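Local coordinates for rifamycin polyketide synthase (Amycolatopsis mediterranei, PDB 4LN9), which probably removes water from the beta-hydroxyacyl intermediate of the growing rifamycin polyketide, acting as the dehydratase domain of the synthase's terminal module, at residues A[35-40]-A[229-234]; A[39-44]-A[53-58]; A[219-224]-A[233-238]. All coordinates share one frame; numbering follows the deposited sequence.

Contact 1: A[35-40]-A[229-234]; sequences GADHPL and AGRFGI
R231 reaches alongside P39 toward D37, its chain running past the proline in the opposite direction. A bend at chi3 (57°) turns the guanidinium so that P39 CG lies over one of its faces, while the edge meets the carboxylate of D37. The salt bridge from R231 NH2 to D37 OD1 is loose at 3.5 Å, and a water reinforces it by donating to OD1 and accepting from R231 NE. A second water joins the carbonyl oxygens of D37 and R231. A long, flexible arginine suits this exposed side.

F232 then turns its ring into the buried side. P39 CG stands over the face, 3.8 Å from the centroid of the F232 ring, a CH-pi contact in which the compact proline sets a methylene over the phenyl. The ring's edge points to the face of H38 in an offset edge-to-face pair, with planes 83° apart, and L40 CD1 approaches that edge, 3.6 Å from F232 CE1. H38 ND1 accepts L40 N, which steadies the imidazole.

Beyond lies helix 80-93 of the first hotdog half: its E85 binds H38 NE2 as well as G233 N and I234 N, tying the end of strand 34-38 to the loop entering helix 236-251.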
ATOM      1  N   GLY A  35       7.022  -7.058  -4.977  1.00 37.13           N
ATOM      2  CA  GLY A  35       8.283  -6.846  -4.265  1.00 34.11           C
ATOM      3  C   GLY A  35       9.005  -5.606  -4.759  1.00 31.90           C
ATOM      4  O   GLY A  35       8.979  -5.306  -5.952  1.00 36.83           O
ATOM      5  N   ALA A  36       9.622  -4.862  -3.845  1.00 30.28           N
ATOM      6  CA  ALA A  36      10.318  -3.632  -4.213  1.00 32.30           C
ATOM      7  C   ALA A  36      11.691  -3.921  -4.824  1.00 38.70           C
ATOM      8  O   ALA A  36      12.283  -3.063  -5.479  1.00 37.63           O
ATOM      9  CB  ALA A  36      10.452  -2.714  -3.007  1.00 30.38           C
ATOM     10  N   ASP A  37      12.176  -5.145  -4.625  1.00 35.92           N
ATOM     11  CA  ASP A  37      13.540  -5.526  -5.003  1.00 41.86           C
ATOM     12  C   ASP A  37      14.578  -4.468  -4.639  1.00 35.67           C
ATOM     13  O   ASP A  37      15.316  -3.988  -5.499  1.00 39.47           O
ATOM     14  CB  ASP A  37      13.618  -5.857  -6.496  1.00 39.90           C
ATOM     15  CG  ASP A  37      14.879  -6.621  -6.860  1.00 48.33           C
ATOM     16  OD1 ASP A  37      15.527  -7.177  -5.948  1.00 48.10           O
ATOM     17  OD2 ASP A  37      15.210  -6.682  -8.063  1.00 51.29           O
ATOM     18  N   HIS A  38      14.695  -4.182  -3.344  1.00 35.17           N
ATOM     19  CA  HIS A  38      15.482  -3.046  -2.872  1.00 31.28           C
ATOM     20  C   HIS A  38      15.875  -3.272  -1.436  1.00 32.40           C
ATOM     21  O   HIS A  38      15.099  -3.841  -0.670  1.00 39.85           O
ATOM     22  CB  HIS A  38      14.657  -1.769  -2.991  1.00 29.84           C
ATOM     23  CG  HIS A  38      15.438  -0.511  -2.714  1.00 28.12           C
ATOM     24  ND1 HIS A  38      15.695  -0.081  -1.466  1.00 31.10           N
ATOM     25  CD2 HIS A  38      16.059   0.389  -3.577  1.00 30.20           C
ATOM     26  CE1 HIS A  38      16.417   1.053  -1.524  1.00 30.07           C
ATOM     27  NE2 HIS A  38      16.644   1.336  -2.817  1.00 27.35           N
ATOM     28  N   PRO A  39      17.105  -2.883  -1.054  1.00 36.00           N
ATOM     29  CA  PRO A  39      17.589  -3.328   0.257  1.00 33.75           C
ATOM     30  C   PRO A  39      16.931  -2.616   1.443  1.00 40.44           C
ATOM     31  O   PRO A  39      17.112  -3.044   2.583  1.00 38.97           O
ATOM     32  CB  PRO A  39      19.092  -3.013   0.216  1.00 39.33           C
ATOM     33  CG  PRO A  39      19.422  -2.820  -1.230  1.00 35.67           C
ATOM     34  CD  PRO A  39      18.180  -2.268  -1.860  1.00 36.37           C
ATOM     35  N   LEU A  40      16.228  -1.515   1.193  1.00 35.30           N
ATOM     36  CA  LEU A  40      15.601  -0.758   2.279  1.00 34.33           C
ATOM     37  C   LEU A  40      14.074  -0.795   2.241  1.00 33.25           C
ATOM     38  O   LEU A  40      13.417  -0.140   3.050  1.00 39.10           O
ATOM     39  CB  LEU A  40      16.080   0.695   2.286  1.00 32.94           C
ATOM     40  CG  LEU A  40      17.560   0.937   2.593  1.00 38.55           C
ATOM     41  CD1 LEU A  40      17.915   2.400   2.373  1.00 33.30           C
ATOM     42  CD2 LEU A  40      17.892   0.506   4.014  1.00 32.74           C
ATOM     43  N   ALA A 229      25.659  -2.280  -2.252  1.00 40.45           N
ATOM     44  CA  ALA A 229      25.835  -1.157  -3.173  1.00 32.91           C
ATOM     45  C   ALA A 229      25.252  -1.450  -4.553  1.00 28.53           C
ATOM     46  O   ALA A 229      24.630  -0.586  -5.174  1.00 33.51           O
ATOM     47  CB  ALA A 229      27.310  -0.795  -3.287  1.00 30.51           C
ATOM     48  N   GLY A 230      25.453  -2.675  -5.025  1.00 28.08           N
ATOM     49  CA  GLY A 230      25.014  -3.053  -6.361  1.00 25.74           C
ATOM     50  C   GLY A 230      23.501  -3.086  -6.506  1.00 33.03           C
ATOM     51  O   GLY A 230      22.982  -3.029  -7.620  1.00 37.49           O
ATOM     52  N   ARG A 231      22.787  -3.199  -5.387  1.00 33.93           N
ATOM     53  CA  ARG A 231      21.323  -3.282  -5.428  1.00 35.05           C
ATOM     54  C   ARG A 231      20.628  -1.924  -5.266  1.00 36.41           C
ATOM     55  O   ARG A 231      19.406  -1.831  -5.392  1.00 37.70           O
ATOM     56  CB  ARG A 231      20.787  -4.262  -4.378  1.00 33.63           C
ATOM     57  CG  ARG A 231      21.419  -5.646  -4.390  1.00 38.68           C
ATOM     58  CD  ARG A 231      20.762  -6.546  -3.348  1.00 50.18           C
ATOM     59  NE  ARG A 231      19.317  -6.649  -3.547  1.00 54.48           N
ATOM     60  CZ  ARG A 231      18.417  -6.623  -2.567  1.00 50.14           C
ATOM     61  NH1 ARG A 231      18.808  -6.490  -1.307  1.00 50.10           N
ATOM     62  NH2 ARG A 231      17.126  -6.744  -2.847  1.00 49.64           N
ATOM     63  N   PHE A 232      21.392  -0.906  -4.876  1.00 30.76           N
ATOM     64  CA  PHE A 232      20.858   0.448  -4.711  1.00 30.76           C
ATOM     65  C   PHE A 232      20.864   1.217  -6.030  1.00 35.17           C
ATOM     66  O   PHE A 232      21.645   0.911  -6.931  1.00 33.87           O
ATOM     67  CB  PHE A 232      21.671   1.223  -3.672  1.00 29.28           C
ATOM     68  CG  PHE A 232      21.339   0.868  -2.254  1.00 33.36           C
ATOM     69  CD1 PHE A 232      20.148   1.284  -1.683  1.00 32.44           C
ATOM     70  CD2 PHE A 232      22.257   0.203  -1.460  1.00 34.08           C
ATOM     71  CE1 PHE A 232      19.854   0.991  -0.366  1.00 33.94           C
ATOM     72  CE2 PHE A 232      21.980  -0.075  -0.134  1.00 39.29           C
ATOM     73  CZ  PHE A 232      20.771   0.311   0.411  1.00 40.86           C
ATOM     74  N   GLY A 233      20.059   2.272  -6.102  1.00 30.63           N
ATOM     75  CA  GLY A 233      20.304   3.346  -7.055  1.00 31.96           C
ATOM     76  C   GLY A 233      21.663   3.971  -6.810  1.00 32.41           C
ATOM     77  O   GLY A 233      22.574   3.847  -7.630  1.00 32.74           O
ATOM     78  N   ILE A 234      21.833   4.530  -5.616  1.00 27.51           N
ATOM     79  CA  ILE A 234      23.160   4.784  -5.071  1.00 28.76           C
ATOM     80  C   ILE A 234      23.175   4.489  -3.570  1.00 29.87           C
ATOM     81  O   ILE A 234      22.228   4.826  -2.859  1.00 26.66           O
ATOM     82  CB  ILE A 234      23.597   6.243  -5.322  1.00 26.35           C
ATOM     83  CG1 ILE A 234      25.054   6.454  -4.901  1.00 25.42           C
ATOM     84  CG2 ILE A 234      22.672   7.213  -4.601  1.00 31.09           C
ATOM     85  CD1 ILE A 234      25.655   7.747  -5.405  1.00 28.41           C
TER
HETATM   86  O   HOH W   1      17.726  -4.116  -6.740  1.00 48.23           O
HETATM   87  O   HOH W   2      18.158  -6.800  -5.707  1.00 56.55           O
HETATM   88  O   HOH W   3      15.118  -7.129  -1.473  1.00 49.38           O

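Contact 2: A[39-44]-A[53-58]; sequences PLLGAV and LVFTSR
G42 and A43 both donate their N-H to one acceptor, T56 O, which makes a classic beta bulge in the antiparallel hairpin of strands 41-47 and 52-59, part of the first half of the double hotdog fold. G42 N lies 2.7 Å from T56 O, in the carbonyl plane, and A43 N is 3.0 Å from the same oxygen. G42, with no side chain, lets the backbone come this close to T56 O at the first bulge position. Past the bulge the regular pattern resumes with T56 N donating to A43 O at 2.8 Å.

At the other end OG, anti to the backbone N of S57 (chi1 163°), reaches across to the turn before the bulge, where S57 OG donates to L40 O at 2.7 Å from above the carbonyl plane. On the face shared by V44 and F55, the two side chains lie side by side. V44 CB sits over the phenyl face, 3.8 Å from the F55 ring centroid, while L41 CD1 comes within 3.6 Å of F55 CD2.

Apolar V44, L41 and F55 suit this buried face, which helix 80-93 covers, with L86 on L41, and R89 and A90 on F55; V120 of strand 116-122 adds to the layer. T56 looks to the opposite face: its OG1 packs 3.5 Å from A43 CB and hydrogen-bonds to L31 O of the second subunit.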
ATOM      1  N   PRO A  39      17.105  -2.883  -1.054  1.00 36.00           N
ATOM      2  CA  PRO A  39      17.589  -3.328   0.257  1.00 33.75           C
ATOM      3  C   PRO A  39      16.931  -2.616   1.443  1.00 40.44           C
ATOM      4  O   PRO A  39      17.112  -3.044   2.583  1.00 38.97           O
ATOM      5  CB  PRO A  39      19.092  -3.013   0.216  1.00 39.33           C
ATOM      6  CG  PRO A  39      19.422  -2.820  -1.230  1.00 35.67           C
ATOM      7  CD  PRO A  39      18.180  -2.268  -1.860  1.00 36.37           C
ATOM      8  N   LEU A  40      16.228  -1.515   1.193  1.00 35.30           N
ATOM      9  CA  LEU A  40      15.601  -0.758   2.279  1.00 34.33           C
ATOM     10  C   LEU A  40      14.074  -0.795   2.241  1.00 33.25           C
ATOM     11  O   LEU A  40      13.417  -0.140   3.050  1.00 39.10           O
ATOM     12  CB  LEU A  40      16.080   0.695   2.286  1.00 32.94           C
ATOM     13  CG  LEU A  40      17.560   0.937   2.593  1.00 38.55           C
ATOM     14  CD1 LEU A  40      17.915   2.400   2.373  1.00 33.30           C
ATOM     15  CD2 LEU A  40      17.892   0.506   4.014  1.00 32.74           C
ATOM     16  N   LEU A  41      13.526  -1.365   1.171  1.00 32.40           N
ATOM     17  CA  LEU A  41      12.091  -1.296   0.923  1.00 32.26           C
ATOM     18  C   LEU A  41      11.554  -2.701   0.712  1.00 32.36           C
ATOM     19  O   LEU A  41      12.201  -3.528   0.070  1.00 38.13           O
ATOM     20  CB  LEU A  41      11.799  -0.447  -0.316  1.00 29.94           C
ATOM     21  CG  LEU A  41      12.106   1.050  -0.231  1.00 31.19           C
ATOM     22  CD1 LEU A  41      11.879   1.720  -1.577  1.00 37.02           C
ATOM     23  CD2 LEU A  41      11.268   1.715   0.852  1.00 36.45           C
ATOM     24  N   GLY A  42      10.360  -2.962   1.230  1.00 31.71           N
ATOM     25  CA  GLY A  42       9.798  -4.307   1.202  1.00 29.27           C
ATOM     26  C   GLY A  42       8.843  -4.507   0.042  1.00 35.70           C
ATOM     27  O   GLY A  42       8.980  -5.455  -0.730  1.00 36.07           O
ATOM     28  N   ALA A  43       7.818  -3.668  -0.031  1.00 29.63           N
ATOM     29  CA  ALA A  43       6.771  -3.863  -1.021  1.00 29.51           C
ATOM     30  C   ALA A  43       6.402  -2.543  -1.675  1.00 25.51           C
ATOM     31  O   ALA A  43       6.707  -1.475  -1.150  1.00 28.73           O
ATOM     32  CB  ALA A  43       5.548  -4.504  -0.383  1.00 31.85           C
ATOM     33  N   VAL A  44       5.907  -2.623  -2.908  1.00 30.33           N
ATOM     34  CA  VAL A  44       5.288  -1.467  -3.545  1.00 30.73           C
ATOM     35  C   VAL A  44       3.884  -1.864  -3.972  1.00 33.80           C
ATOM     36  O   VAL A  44       3.653  -3.008  -4.361  1.00 35.12           O
ATOM     37  CB  VAL A  44       6.088  -1.019  -4.784  1.00 34.15           C
ATOM     38  CG1 VAL A  44       6.358  -2.204  -5.702  1.00 31.07           C
ATOM     39  CG2 VAL A  44       5.349   0.082  -5.530  1.00 33.84           C
ATOM     40  N   LEU A  53       1.243   5.757  -5.744  1.00 29.91           N
ATOM     41  CA  LEU A  53       1.699   4.461  -5.290  1.00 31.97           C
ATOM     42  C   LEU A  53       2.390   4.614  -3.955  1.00 29.79           C
ATOM     43  O   LEU A  53       2.583   5.728  -3.463  1.00 28.39           O
ATOM     44  CB  LEU A  53       2.653   3.833  -6.309  1.00 37.31           C
ATOM     45  CG  LEU A  53       3.902   4.637  -6.678  1.00 37.25           C
ATOM     46  CD1 LEU A  53       4.907   4.640  -5.534  1.00 38.27           C
ATOM     47  CD2 LEU A  53       4.531   4.084  -7.947  1.00 42.00           C
ATOM     48  N   VAL A  54       2.610   3.487  -3.297  1.00 29.55           N
ATOM     49  CA  VAL A  54       3.176   3.510  -1.972  1.00 30.35           C
ATOM     50  C   VAL A  54       4.160   2.366  -1.784  1.00 25.46           C
ATOM     51  O   VAL A  54       3.977   1.276  -2.333  1.00 27.19           O
ATOM     52  CB  VAL A  54       2.080   3.475  -0.893  1.00 31.21           C
ATOM     53  CG1 VAL A  54       1.436   2.100  -0.829  1.00 30.85           C
ATOM     54  CG2 VAL A  54       2.658   3.865   0.459  1.00 32.33           C
ATOM     55  N   PHE A  55       5.329   2.722  -1.259  1.00 30.26           N
ATOM     56  CA  PHE A  55       6.329   1.749  -0.859  1.00 29.77           C
ATOM     57  C   PHE A  55       6.255   1.541   0.646  1.00 21.71           C
ATOM     58  O   PHE A  55       6.313   2.508   1.406  1.00 26.81           O
ATOM     59  CB  PHE A  55       7.722   2.255  -1.227  1.00 30.63           C
ATOM     60  CG  PHE A  55       8.043   2.132  -2.685  1.00 31.73           C
ATOM     61  CD1 PHE A  55       7.566   3.061  -3.593  1.00 32.35           C
ATOM     62  CD2 PHE A  55       8.765   1.047  -3.156  1.00 37.79           C
ATOM     63  CE1 PHE A  55       7.845   2.939  -4.940  1.00 34.67           C
ATOM     64  CE2 PHE A  55       9.039   0.913  -4.502  1.00 38.51           C
ATOM     65  CZ  PHE A  55       8.592   1.870  -5.394  1.00 37.42           C
ATOM     66  N   THR A  56       6.387   0.285   1.062  1.00 28.31           N
ATOM     67  CA  THR A  56       6.404  -0.058   2.481  1.00 27.60           C
ATOM     68  C   THR A  56       7.686  -0.782   2.877  1.00 30.94           C
ATOM     69  O   THR A  56       8.224  -1.584   2.112  1.00 32.85           O
ATOM     70  CB  THR A  56       5.199  -0.936   2.872  1.00 30.62           C
ATOM     71  OG1 THR A  56       5.238  -2.162   2.132  1.00 37.74           O
ATOM     72  CG2 THR A  56       3.892  -0.213   2.580  1.00 36.71           C
ATOM     73  N   SER A  57       8.082  -0.592   4.131  1.00 29.97           N
ATOM     74  CA  SER A  57       9.314  -1.165   4.656  1.00 31.72           C
ATOM     75  C   SER A  57       9.237  -1.298   6.175  1.00 32.91           C
ATOM     76  O   SER A  57       8.511  -0.557   6.839  1.00 31.26           O
ATOM     77  CB  SER A  57      10.510  -0.295   4.264  1.00 34.55           C
ATOM     78  OG  SER A  57      11.645  -0.596   5.056  1.00 41.12           O
ATOM     79  N   ARG A  58       9.992  -2.248   6.716  1.00 31.16           N
ATOM     80  CA  ARG A  58      10.278  -2.295   8.145  1.00 32.31           C
ATOM     81  C   ARG A  58      11.787  -2.316   8.370  1.00 31.37           C
ATOM     82  O   ARG A  58      12.465  -3.256   7.956  1.00 37.49           O
ATOM     83  CB  ARG A  58       9.653  -3.551   8.759  1.00 35.49           C
ATOM     84  CG  ARG A  58       9.946  -3.722  10.238  1.00 39.07           C
ATOM     85  CD  ARG A  58       9.450  -5.066  10.741  1.00 41.38           C
ATOM     86  NE  ARG A  58       9.619  -5.196  12.183  1.00 39.95           N
ATOM     87  CZ  ARG A  58      10.695  -5.713  12.765  1.00 51.42           C
ATOM     88  NH1 ARG A  58      11.688  -6.188  12.025  1.00 42.40           N
ATOM     89  NH2 ARG A  58      10.776  -5.765  14.087  1.00 55.02           N
TER

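Contact 3: A[219-224]-A[233-238]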
ATOM      1  N   ILE A 219      36.017   8.270  -3.377  1.00 24.85           N
ATOM      2  CA  ILE A 219      35.148   7.612  -2.418  1.00 24.29           C
ATOM      3  C   ILE A 219      35.036   6.152  -2.822  1.00 23.20           C
ATOM      4  O   ILE A 219      34.885   5.843  -4.003  1.00 25.02           O
ATOM      5  CB  ILE A 219      33.732   8.222  -2.444  1.00 25.98           C
ATOM      6  CG1 ILE A 219      33.802   9.751  -2.485  1.00 28.11           C
ATOM      7  CG2 ILE A 219      32.915   7.736  -1.256  1.00 28.11           C
ATOM      8  CD1 ILE A 219      34.347  10.375  -1.218  1.00 27.37           C
ATOM      9  N   ALA A 220      35.259   5.255  -1.868  1.00 27.20           N
ATOM     10  CA  ALA A 220      35.086   3.832  -2.117  1.00 25.16           C
ATOM     11  C   ALA A 220      34.509   3.155  -0.882  1.00 26.85           C
ATOM     12  O   ALA A 220      35.019   3.329   0.224  1.00 31.28           O
ATOM     13  CB  ALA A 220      36.415   3.197  -2.498  1.00 28.26           C
ATOM     14  N   LEU A 221      33.386   2.465  -1.059  1.00 32.51           N
ATOM     15  CA  LEU A 221      32.767   1.729   0.040  1.00 33.47           C
ATOM     16  C   LEU A 221      33.684   0.587   0.454  1.00 35.73           C
ATOM     17  O   LEU A 221      34.340  -0.019  -0.393  1.00 31.48           O
ATOM     18  CB  LEU A 221      31.409   1.168  -0.390  1.00 35.17           C
ATOM     19  CG  LEU A 221      30.231   2.141  -0.497  1.00 34.24           C
ATOM     20  CD1 LEU A 221      28.927   1.378  -0.680  1.00 40.61           C
ATOM     21  CD2 LEU A 221      30.160   3.051   0.721  1.00 34.20           C
ATOM     22  N   PRO A 222      33.702   0.255   1.754  1.00 39.08           N
ATOM     23  CA  PRO A 222      34.443  -0.929   2.181  1.00 37.89           C
ATOM     24  C   PRO A 222      33.851  -2.191   1.566  1.00 38.18           C
ATOM     25  O   PRO A 222      32.701  -2.182   1.126  1.00 32.89           O
ATOM     26  CB  PRO A 222      34.250  -0.937   3.701  1.00 39.24           C
ATOM     27  CG  PRO A 222      32.989  -0.175   3.929  1.00 43.37           C
ATOM     28  CD  PRO A 222      32.962   0.882   2.864  1.00 36.01           C
ATOM     29  N   GLU A 223      34.642  -3.257   1.502  1.00 42.12           N
ATOM     30  CA  GLU A 223      34.218  -4.469   0.808  1.00 42.39           C
ATOM     31  C   GLU A 223      32.945  -5.064   1.406  1.00 33.53           C
ATOM     32  O   GLU A 223      32.153  -5.684   0.699  1.00 39.30           O
ATOM     33  CB  GLU A 223      35.340  -5.510   0.784  1.00 45.09           C
ATOM     34  CG  GLU A 223      36.229  -5.442  -0.449  1.00 56.97           C
ATOM     35  CD  GLU A 223      35.472  -5.689  -1.743  1.00 60.11           C
ATOM     36  OE1 GLU A 223      34.740  -6.700  -1.824  1.00 55.27           O
ATOM     37  OE2 GLU A 223      35.667  -4.914  -2.704  1.00 61.08           O
ATOM     38  N   ASP A 224      32.708  -4.795   2.686  1.00 37.74           N
ATOM     39  CA  ASP A 224      31.510  -5.282   3.362  1.00 39.54           C
ATOM     40  C   ASP A 224      30.226  -4.757   2.722  1.00 45.76           C
ATOM     41  O   ASP A 224      29.178  -5.396   2.807  1.00 45.13           O
ATOM     42  CB  ASP A 224      31.546  -4.911   4.844  1.00 48.63           C
ATOM     43  CG  ASP A 224      32.473  -5.801   5.644  1.00 61.23           C
ATOM     44  OD1 ASP A 224      33.182  -6.626   5.029  1.00 60.70           O
ATOM     45  OD2 ASP A 224      32.489  -5.682   6.886  1.00 60.71           O
ATOM     46  N   GLY A 233      20.059   2.272  -6.102  1.00 30.63           N
ATOM     47  CA  GLY A 233      20.304   3.346  -7.055  1.00 31.96           C
ATOM     48  C   GLY A 233      21.663   3.971  -6.810  1.00 32.41           C
ATOM     49  O   GLY A 233      22.574   3.847  -7.630  1.00 32.74           O
ATOM     50  N   ILE A 234      21.833   4.530  -5.616  1.00 27.51           N
ATOM     51  CA  ILE A 234      23.160   4.784  -5.071  1.00 28.76           C
ATOM     52  C   ILE A 234      23.175   4.489  -3.570  1.00 29.87           C
ATOM     53  O   ILE A 234      22.228   4.826  -2.859  1.00 26.66           O
ATOM     54  CB  ILE A 234      23.597   6.243  -5.322  1.00 26.35           C
ATOM     55  CG1 ILE A 234      25.054   6.454  -4.901  1.00 25.42           C
ATOM     56  CG2 ILE A 234      22.672   7.213  -4.601  1.00 31.09           C
ATOM     57  CD1 ILE A 234      25.655   7.747  -5.405  1.00 28.41           C
ATOM     58  N   HIS A 235      24.157   3.709  -3.124  1.00 26.85           N
ATOM     59  CA  HIS A 235      24.247   3.368  -1.706  1.00 25.66           C
ATOM     60  C   HIS A 235      24.332   4.611  -0.854  1.00 27.67           C
ATOM     61  O   HIS A 235      25.089   5.532  -1.179  1.00 24.72           O
ATOM     62  CB  HIS A 235      25.430   2.435  -1.439  1.00 27.62           C
ATOM     63  CG  HIS A 235      25.448   1.855  -0.041  1.00 26.22           C
ATOM     64  ND1 HIS A 235      25.463   2.629   1.058  1.00 30.12           N
ATOM     65  CD2 HIS A 235      25.470   0.536   0.406  1.00 27.15           C
ATOM     66  CE1 HIS A 235      25.473   1.850   2.155  1.00 31.31           C
ATOM     67  NE2 HIS A 235      25.507   0.569   1.755  1.00 27.93           N
ATOM     68  N   PRO A 236      23.403   4.754   0.106  1.00 26.23           N
ATOM     69  CA  PRO A 236      23.349   5.985   0.888  1.00 24.96           C
ATOM     70  C   PRO A 236      24.690   6.340   1.529  1.00 28.39           C
ATOM     71  O   PRO A 236      24.967   7.516   1.758  1.00 28.74           O
ATOM     72  CB  PRO A 236      22.310   5.666   1.964  1.00 29.55           C
ATOM     73  CG  PRO A 236      21.392   4.695   1.303  1.00 29.63           C
ATOM     74  CD  PRO A 236      22.249   3.876   0.372  1.00 27.85           C
ATOM     75  N   ALA A 237      25.510   5.335   1.820  1.00 31.99           N
ATOM     76  CA  ALA A 237      26.831   5.584   2.388  1.00 31.05           C
ATOM     77  C   ALA A 237      27.803   6.158   1.356  1.00 24.32           C
ATOM     78  O   ALA A 237      28.611   7.031   1.677  1.00 29.64           O
ATOM     79  CB  ALA A 237      27.397   4.318   3.020  1.00 28.58           C
ATOM     80  N   LEU A 238      27.672   5.724   0.105  1.00 28.89           N
ATOM     81  CA  LEU A 238      28.459   6.299  -0.986  1.00 27.57           C
ATOM     82  C   LEU A 238      28.119   7.771  -1.221  1.00 34.18           C
ATOM     83  O   LEU A 238      29.012   8.620  -1.264  1.00 27.17           O
ATOM     84  CB  LEU A 238      28.284   5.492  -2.277  1.00 26.88           C
ATOM     85  CG  LEU A 238      29.344   5.693  -3.367  1.00 31.18           C
ATOM     86  CD1 LEU A 238      30.722   5.293  -2.864  1.00 31.64           C
ATOM     87  CD2 LEU A 238      28.982   4.915  -4.623  1.00 30.57           C
TER
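L221, just past the end of strand 214-220, reaches the first turn of helix 236-251, the helix whose N-cap and first residues spell HPAL, in the second half of the double hotdog fold. Its CB points toward the helix start, and CG, set beside the backbone N by a chi1 of -75°, comes 4.0 Å from L238 CD1. There the side chain forks. CD1 goes over the imidazole face of H235 as a CH-pi contact, 3.9 Å from the ring centroid and nearer the rim than the centre. CD2 lies against the first turn, where it touches A237 CB at 3.8 Å and lies beside L238 N.

A branched, flexible leucine suits this place because its two methyls can serve a flat ring and a small alanine at once. The small side chain of A237 leaves the methyl close to the helix backbone. Two residues earlier, on strand 214-220, I219 CG2 meets L238 CD1 at 3.7 Å, extending the apolar seam toward L280 and V282 of strand 279-285.

H235 has a second task, as the N-cap of the helix. With CG anti to its backbone N (chi1 -170°), the imidazole reaches forward to the first turn, and H235 ND1 accepts A237 N at 2.8 Å, A237 N lying almost in the plane of the H235 ring.

Contacts 1 and 2 share P39 and L40, their centres 10 Å apart, and are sewn together by a probable hydrogen bond from A36 N to G42 O (3.2 Å) between neighbouring strands. Contacts 1 and 3 share G233 and I234, with centres 12 Å apart; A229 CB touches L221 CD1 at 3.8 Å, and F232 meets H235 edge-to-face. Contact 1 thus bridges the other two, whose centres lie 21 Å apart with nearest atoms about 4 Å apart. Contact 3 holds the start of the helix that, in related dehydratases, carries the catalytic aspartate of the HPALLD motif, and contact 1 joins that region to the first hotdog half.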